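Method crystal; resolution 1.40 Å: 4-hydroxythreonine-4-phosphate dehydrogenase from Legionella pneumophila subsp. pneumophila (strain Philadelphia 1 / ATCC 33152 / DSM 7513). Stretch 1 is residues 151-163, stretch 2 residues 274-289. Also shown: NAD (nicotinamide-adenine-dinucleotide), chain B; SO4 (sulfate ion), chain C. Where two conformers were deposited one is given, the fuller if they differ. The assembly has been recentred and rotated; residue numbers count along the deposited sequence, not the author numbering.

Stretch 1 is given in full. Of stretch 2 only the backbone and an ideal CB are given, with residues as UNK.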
# COMPACT_ATOMS: atom_id res chain seq x y z
N VAL A 151 9.31 -4.99 -7.10
CA VAL A 151 8.79 -4.36 -5.91
C VAL A 151 7.95 -5.40 -5.18
O VAL A 151 7.56 -6.43 -5.74
CB VAL A 151 7.95 -3.11 -6.22
CG1 VAL A 151 8.79 -2.09 -6.98
CG2 VAL A 151 6.72 -3.50 -6.99
N VAL A 152 7.68 -5.14 -3.91
CA VAL A 152 6.97 -6.09 -3.07
C VAL A 152 5.85 -5.36 -2.35
O VAL A 152 6.09 -4.33 -1.71
CB VAL A 152 7.89 -6.79 -2.05
CG1 VAL A 152 7.07 -7.74 -1.18
CG2 VAL A 152 9.03 -7.52 -2.76
N MET A 153 4.64 -5.89 -2.45
CA MET A 153 3.52 -5.42 -1.65
C MET A 153 3.54 -6.15 -0.32
O MET A 153 3.51 -7.39 -0.27
CB MET A 153 2.19 -5.70 -2.36
CG MET A 153 0.98 -5.46 -1.46
SD MET A 153 -0.60 -5.92 -2.20
CE MET A 153 -0.57 -4.93 -3.70
N MET A 154 3.60 -5.39 0.77
CA MET A 154 3.59 -5.96 2.10
C MET A 154 2.53 -5.24 2.92
O MET A 154 2.56 -4.02 3.03
CB MET A 154 4.96 -5.86 2.79
CG MET A 154 4.98 -6.52 4.15
SD MET A 154 6.58 -6.40 4.97
CE MET A 154 6.56 -4.70 5.53
N LEU A 155 1.59 -5.99 3.47
CA LEU A 155 0.67 -5.43 4.45
C LEU A 155 1.22 -5.66 5.85
O LEU A 155 1.81 -6.72 6.13
CB LEU A 155 -0.74 -6.00 4.29
CG LEU A 155 -1.63 -5.22 3.29
CD1 LEU A 155 -1.13 -5.36 1.85
CD2 LEU A 155 -3.09 -5.62 3.40
N ALA A 156 1.06 -4.67 6.71
CA ALA A 156 1.70 -4.69 8.01
C ALA A 156 0.74 -4.19 9.07
O ALA A 156 0.09 -3.15 8.89
CB ALA A 156 2.96 -3.81 8.01
N CYS A 157 0.65 -4.93 10.17
CA CYS A 157 -0.06 -4.51 11.37
C CYS A 157 0.70 -5.08 12.56
O CYS A 157 1.70 -5.78 12.40
CB CYS A 157 -1.52 -4.98 11.33
SG CYS A 157 -1.71 -6.78 11.18
N SER A 158 0.23 -4.77 13.77
CA SER A 158 0.93 -5.26 14.95
C SER A 158 0.93 -6.78 15.02
O SER A 158 1.86 -7.37 15.58
CB SER A 158 0.33 -4.66 16.22
OG SER A 158 -0.94 -5.22 16.49
N GLN A 159 -0.08 -7.44 14.45
CA GLN A 159 -0.17 -8.90 14.55
C GLN A 159 0.81 -9.58 13.61
O GLN A 159 1.37 -10.63 13.95
CB GLN A 159 -1.60 -9.37 14.23
CG GLN A 159 -2.65 -8.99 15.26
CD GLN A 159 -3.27 -7.61 15.02
OE1 GLN A 159 -2.79 -6.84 14.18
NE2 GLN A 159 -4.33 -7.31 15.76
N MET A 160 1.04 -9.01 12.43
CA MET A 160 1.79 -9.74 11.42
C MET A 160 2.14 -8.81 10.26
O MET A 160 1.52 -7.76 10.07
CB MET A 160 1.00 -10.94 10.89
CG MET A 160 -0.30 -10.54 10.21
SD MET A 160 -1.30 -11.94 9.66
CE MET A 160 -1.82 -12.63 11.24
N LYS A 161 3.12 -9.24 9.49
CA LYS A 161 3.43 -8.66 8.20
C LYS A 161 3.26 -9.77 7.17
O LYS A 161 3.69 -10.90 7.39
CB LYS A 161 4.88 -8.16 8.16
CG LYS A 161 5.16 -6.99 9.10
CD LYS A 161 6.62 -6.57 8.98
CE LYS A 161 6.92 -5.32 9.81
NZ LYS A 161 6.67 -5.53 11.27
N VAL A 162 2.60 -9.45 6.05
CA VAL A 162 2.38 -10.41 4.97
C VAL A 162 2.83 -9.77 3.67
O VAL A 162 2.24 -8.77 3.23
CB VAL A 162 0.91 -10.86 4.88
CG1 VAL A 162 0.74 -11.78 3.67
CG2 VAL A 162 0.49 -11.58 6.15
N ALA A 163 3.86 -10.34 3.06
CA ALA A 163 4.32 -9.93 1.74
C ALA A 163 3.81 -10.93 0.71
O ALA A 163 3.68 -12.12 1.00
CB ALA A 163 5.84 -9.89 1.69
N UNK A 274 -6.54 -13.28 6.07
CA UNK A 274 -6.18 -13.41 7.48
C UNK A 274 -5.69 -12.07 8.03
O UNK A 274 -6.07 -11.66 9.13
CB UNK A 274 -5.11 -14.49 7.66
N UNK A 275 -4.82 -11.39 7.28
CA UNK A 275 -4.27 -10.14 7.78
C UNK A 275 -5.36 -9.11 8.02
O UNK A 275 -5.40 -8.46 9.07
CB UNK A 275 -3.23 -9.59 6.80
N UNK A 276 -6.29 -8.98 7.07
CA UNK A 276 -7.35 -7.99 7.24
C UNK A 276 -8.34 -8.42 8.31
O UNK A 276 -8.89 -7.57 9.02
CB UNK A 276 -8.08 -7.76 5.92
N UNK A 277 -8.56 -9.73 8.47
CA UNK A 277 -9.41 -10.18 9.56
C UNK A 277 -8.82 -9.77 10.90
O UNK A 277 -9.54 -9.32 11.80
CB UNK A 277 -9.60 -11.70 9.50
N UNK A 278 -7.50 -9.90 11.04
CA UNK A 278 -6.83 -9.56 12.29
C UNK A 278 -6.70 -8.05 12.49
O UNK A 278 -6.81 -7.57 13.63
CB UNK A 278 -5.44 -10.21 12.33
N UNK A 279 -6.46 -7.28 11.42
CA UNK A 279 -6.07 -5.89 11.62
C UNK A 279 -6.56 -4.87 10.61
O UNK A 279 -5.88 -3.87 10.39
CB UNK A 279 -4.54 -5.82 11.65
N UNK A 280 -7.75 -5.08 10.04
CA UNK A 280 -8.26 -4.23 8.97
C UNK A 280 -8.12 -2.74 9.26
O UNK A 280 -7.71 -1.97 8.39
CB UNK A 280 -9.73 -4.56 8.71
N UNK A 281 -8.48 -2.30 10.47
CA UNK A 281 -8.51 -0.87 10.76
C UNK A 281 -7.18 -0.31 11.26
O UNK A 281 -7.11 0.86 11.63
CB UNK A 281 -9.60 -0.59 11.80
N UNK A 282 -6.12 -1.12 11.27
CA UNK A 282 -4.81 -0.63 11.64
C UNK A 282 -3.74 -0.93 10.60
O UNK A 282 -2.64 -0.37 10.69
CB UNK A 282 -4.40 -1.23 12.99
N UNK A 283 -4.02 -1.78 9.62
CA UNK A 283 -3.00 -2.29 8.73
C UNK A 283 -2.67 -1.29 7.63
O UNK A 283 -3.51 -0.48 7.21
CB UNK A 283 -3.45 -3.62 8.12
N UNK A 284 -1.43 -1.38 7.16
CA UNK A 284 -0.87 -0.49 6.15
C UNK A 284 -0.32 -1.35 5.02
O UNK A 284 0.34 -2.36 5.28
CB UNK A 284 0.22 0.41 6.74
N UNK A 285 -0.59 -0.95 3.79
CA UNK A 285 0.03 -1.54 2.61
C UNK A 285 1.25 -0.68 2.30
O UNK A 285 1.11 0.52 2.06
CB UNK A 285 -0.94 -1.61 1.43
N UNK A 286 2.43 -1.27 2.39
CA UNK A 286 3.66 -0.57 2.10
C UNK A 286 4.34 -1.24 0.91
O UNK A 286 4.42 -2.47 0.85
CB UNK A 286 4.58 -0.55 3.32
N UNK A 287 4.80 -0.43 -0.05
CA UNK A 287 5.50 -0.94 -1.21
C UNK A 287 7.00 -0.93 -0.93
O UNK A 287 7.56 0.13 -0.60
CB UNK A 287 5.17 -0.12 -2.46
N UNK A 288 7.64 -2.09 -1.05
CA UNK A 288 9.07 -2.21 -0.84
C UNK A 288 9.80 -2.23 -2.17
O UNK A 288 9.35 -2.88 -3.12
CB UNK A 288 9.39 -3.47 -0.03
N UNK A 289 10.94 -1.53 -2.24
CA UNK A 289 11.80 -1.59 -3.40
C UNK A 289 11.80 -0.36 -4.29
O UNK A 289 12.53 -0.34 -5.29
CB UNK A 289 11.40 -2.80 -4.24
PA NAD B . -13.37 -2.10 -0.31
O1A NAD B . -13.87 -0.90 -1.10
O2A NAD B . -12.45 -2.11 0.89
O5B NAD B . -14.89 -2.66 0.29
C5B NAD B . -14.73 -3.81 1.09
C4B NAD B . -15.61 -3.70 2.34
O4B NAD B . -14.90 -2.91 3.33
C3B NAD B . -16.93 -2.95 1.99
O3B NAD B . -17.93 -3.57 2.77
C2B NAD B . -16.60 -1.49 2.42
O2B NAD B . -17.73 -0.78 2.83
C1B NAD B . -15.69 -1.77 3.66
N9A NAD B . -14.70 -0.72 3.89
C8A NAD B . -13.59 -0.36 3.11
N7A NAD B . -12.89 0.63 3.65
C5A NAD B . -13.55 0.93 4.83
C6A NAD B . -13.32 1.89 5.84
N6A NAD B . -12.24 2.71 5.76
N1A NAD B . -14.15 1.97 6.92
C2A NAD B . -15.21 1.10 6.96
N3A NAD B . -15.57 0.15 6.08
C4A NAD B . -14.70 0.10 5.01
O3 NAD B . -12.75 -3.08 -1.44
PN NAD B . -13.48 -3.86 -2.61
O1N NAD B . -12.84 -5.19 -2.88
O2N NAD B . -14.94 -3.54 -2.60
O5D NAD B . -12.94 -3.00 -4.06
C5D NAD B . -13.42 -1.70 -4.20
C4D NAD B . -12.45 -0.95 -5.11
O4D NAD B . -11.31 -0.57 -4.30
C3D NAD B . -11.89 -1.91 -6.23
O3D NAD B . -11.72 -1.11 -7.36
C2D NAD B . -10.53 -2.35 -5.65
O2D NAD B . -9.55 -2.63 -6.62
C1D NAD B . -10.14 -1.00 -4.99
N1N NAD B . -9.07 -1.18 -3.95
C2N NAD B . -8.07 -0.25 -3.96
C3N NAD B . -7.04 -0.32 -3.02
C7N NAD B . -6.01 0.75 -3.12
O7N NAD B . -6.12 1.67 -3.94
N7N NAD B . -4.96 0.69 -2.23
C4N NAD B . -7.02 -1.35 -2.07
C5N NAD B . -8.07 -2.29 -2.08
C6N NAD B . -9.10 -2.20 -3.03
S SO4 C . -2.10 -1.33 -4.78
O1 SO4 C . -1.28 -0.68 -3.76
O2 SO4 C . -2.90 -0.31 -5.46
O3 SO4 C . -1.21 -1.95 -5.76
O4 SO4 C . -3.01 -2.34 -4.21

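Position 274 lies on a helix, its CB pointing sideways and 5.0 Å from Met 160 SD. A modest apolar group would suit, though others could be accommodated. It is Val 274, whose CG1 packs 3.8 Å from Met 160 CE.

Position 275 points toward stretch 1: its CB is 4.2 Å from Met 160 SD, 4.3 Å from Val 162 CG2 and 5.0 Å from Leu 155 CB. This apolar pocket calls for leucine, isoleucine or methionine. Leu 275 fills it, its CD1 reaching Leu 155 CB at 3.6 Å, Val 162 CG2 at 3.7 Å and Met 160 CG at 3.9 Å. Chi2, at 142°, lies between wells.

At 276 the CB points away with nothing of stretch 1 within 5.5 Å, so stretch 1 sets little limit. Lys 276 nevertheless brings its CE to 3.9 Å from Leu 155 CD2. Position 277 is out of reach and undetermined by stretch 1; it is Tyr 277.

The CB at 278 points toward stretch 1, 4.2 Å from Gln 159 CG and 4.5 Å from Met 160 CE. A small apolar residue would already make contact here, and a larger one is not excluded. Ala 278 meets both side chains with its methyl.

At 279 an ideal CB would stand 3.0 Å from Cys 157 SG and 3.2 Å from Gln 159 OE1. Both distances are tight, so glycine is indicated, and the residue is Gly 279.

Positions 280 and 281 meet nothing of stretch 1, and many residues would serve. Phe 280 sets its ring edge near the NAD adenine, CZ lying 3.8 Å from NAD C8A; Asn 281 is out of reach.

Position 282 points toward the turn, where Ser 158 offers a backbone N and a hydroxyl. An acceptor on an arm of glutamate or glutamine length would suit; a shorter one would not reach Ser 158 N. Glu 282 accepts a hydrogen bond from Ser 158 N to OE2 (2.9 Å, 167°).

At 283 the CB is 3.7 Å from Ala 156 O and 4.0 Å from Cys 157 CB, favouring a small side chain. Ala 283 packs its methyl on Cys 157 CB.

From 284 the backbone runs antiparallel to strand 152-156, and side chains alternate between faces. Position 284 shares a face with Ala 156, where a beta-branched residue is natural; Val 284 is found, its N donating to Ala 156 O at 2.9 Å.

Position 285 shares the other face with Leu 155 and Met 153, yet the sulfate lies nearby, so apolar or polar groups are plausible. Asn 285 ND2 donates to SO4 O1 at 2.9 Å.

Position 286 is paired with Met 154, suiting an aliphatic group: Ile 286 CG2 lies 3.7 Å from Met 154 CE. At 287, opposite Met 153, several beta-formers fit; Thr 287 has CG2 4.1 Å from Val 151 CB.

Position 288 joins Val 152 and Met 154 on one face, favouring a larger aliphatic. Leu 288 places CD1 4.1 Å from Met 154 CB.

At 289, phi/psi of 107/-1 would jam a CB against the preceding carbonyl O and call for glycine; the ideal CB, a tight 3.5 Å from Val 151 CA, agrees: Gly 289.

Stretch 2, residues 274-289: VLKYAGFNEAVNITLG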
# COMPACT_ATOMS: atom_id res chain seq x y z
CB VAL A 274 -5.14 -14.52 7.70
CG1 VAL A 274 -4.47 -14.36 9.07
CG2 VAL A 274 -5.77 -15.90 7.60
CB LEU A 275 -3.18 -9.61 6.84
CG LEU A 275 -2.48 -8.34 7.34
CD1 LEU A 275 -1.00 -8.35 7.00
CD2 LEU A 275 -3.15 -7.06 6.81
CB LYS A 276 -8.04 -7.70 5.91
CG LYS A 276 -7.12 -7.00 4.92
CD LYS A 276 -7.86 -6.50 3.69
CE LYS A 276 -6.90 -5.96 2.66
NZ LYS A 276 -7.65 -5.31 1.54
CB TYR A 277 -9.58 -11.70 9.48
CG TYR A 277 -10.54 -12.26 10.49
CD1 TYR A 277 -11.92 -12.23 10.26
CD2 TYR A 277 -10.09 -12.81 11.68
CE1 TYR A 277 -12.81 -12.75 11.18
CE2 TYR A 277 -10.97 -13.33 12.61
CZ TYR A 277 -12.33 -13.29 12.36
OH TYR A 277 -13.22 -13.81 13.28
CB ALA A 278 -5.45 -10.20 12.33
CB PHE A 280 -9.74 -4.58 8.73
CG PHE A 280 -10.35 -3.91 7.52
CD1 PHE A 280 -11.51 -3.17 7.65
CD2 PHE A 280 -9.78 -4.06 6.27
CE1 PHE A 280 -12.09 -2.58 6.54
CE2 PHE A 280 -10.36 -3.47 5.16
CZ PHE A 280 -11.51 -2.73 5.30
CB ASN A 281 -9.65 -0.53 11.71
CG ASN A 281 -11.00 -0.83 11.11
OD1 ASN A 281 -11.32 -0.36 10.01
ND2 ASN A 281 -11.79 -1.63 11.81
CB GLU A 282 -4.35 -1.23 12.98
CG GLU A 282 -3.91 -2.68 12.85
CD GLU A 282 -3.10 -3.17 14.04
OE1 GLU A 282 -3.65 -3.91 14.87
OE2 GLU A 282 -1.90 -2.80 14.13
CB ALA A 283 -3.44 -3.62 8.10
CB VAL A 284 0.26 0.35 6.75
CG1 VAL A 284 0.92 1.24 5.68
CG2 VAL A 284 -0.26 1.19 7.91
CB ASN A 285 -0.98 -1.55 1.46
CG ASN A 285 -0.36 -1.77 0.09
OD1 ASN A 285 0.81 -2.16 -0.05
ND2 ASN A 285 -1.15 -1.50 -0.95
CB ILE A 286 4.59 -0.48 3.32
CG1 ILE A 286 5.87 0.26 2.94
CG2 ILE A 286 4.92 -1.85 3.87
CD1 ILE A 286 6.67 0.60 4.10
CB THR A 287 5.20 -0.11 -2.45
OG1 THR A 287 3.78 -0.10 -2.69
CG2 THR A 287 5.92 -0.70 -3.66
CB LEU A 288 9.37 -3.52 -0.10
CG LEU A 288 8.50 -3.79 1.11
CD1 LEU A 288 8.88 -5.14 1.71
CD2 LEU A 288 8.58 -2.66 2.15
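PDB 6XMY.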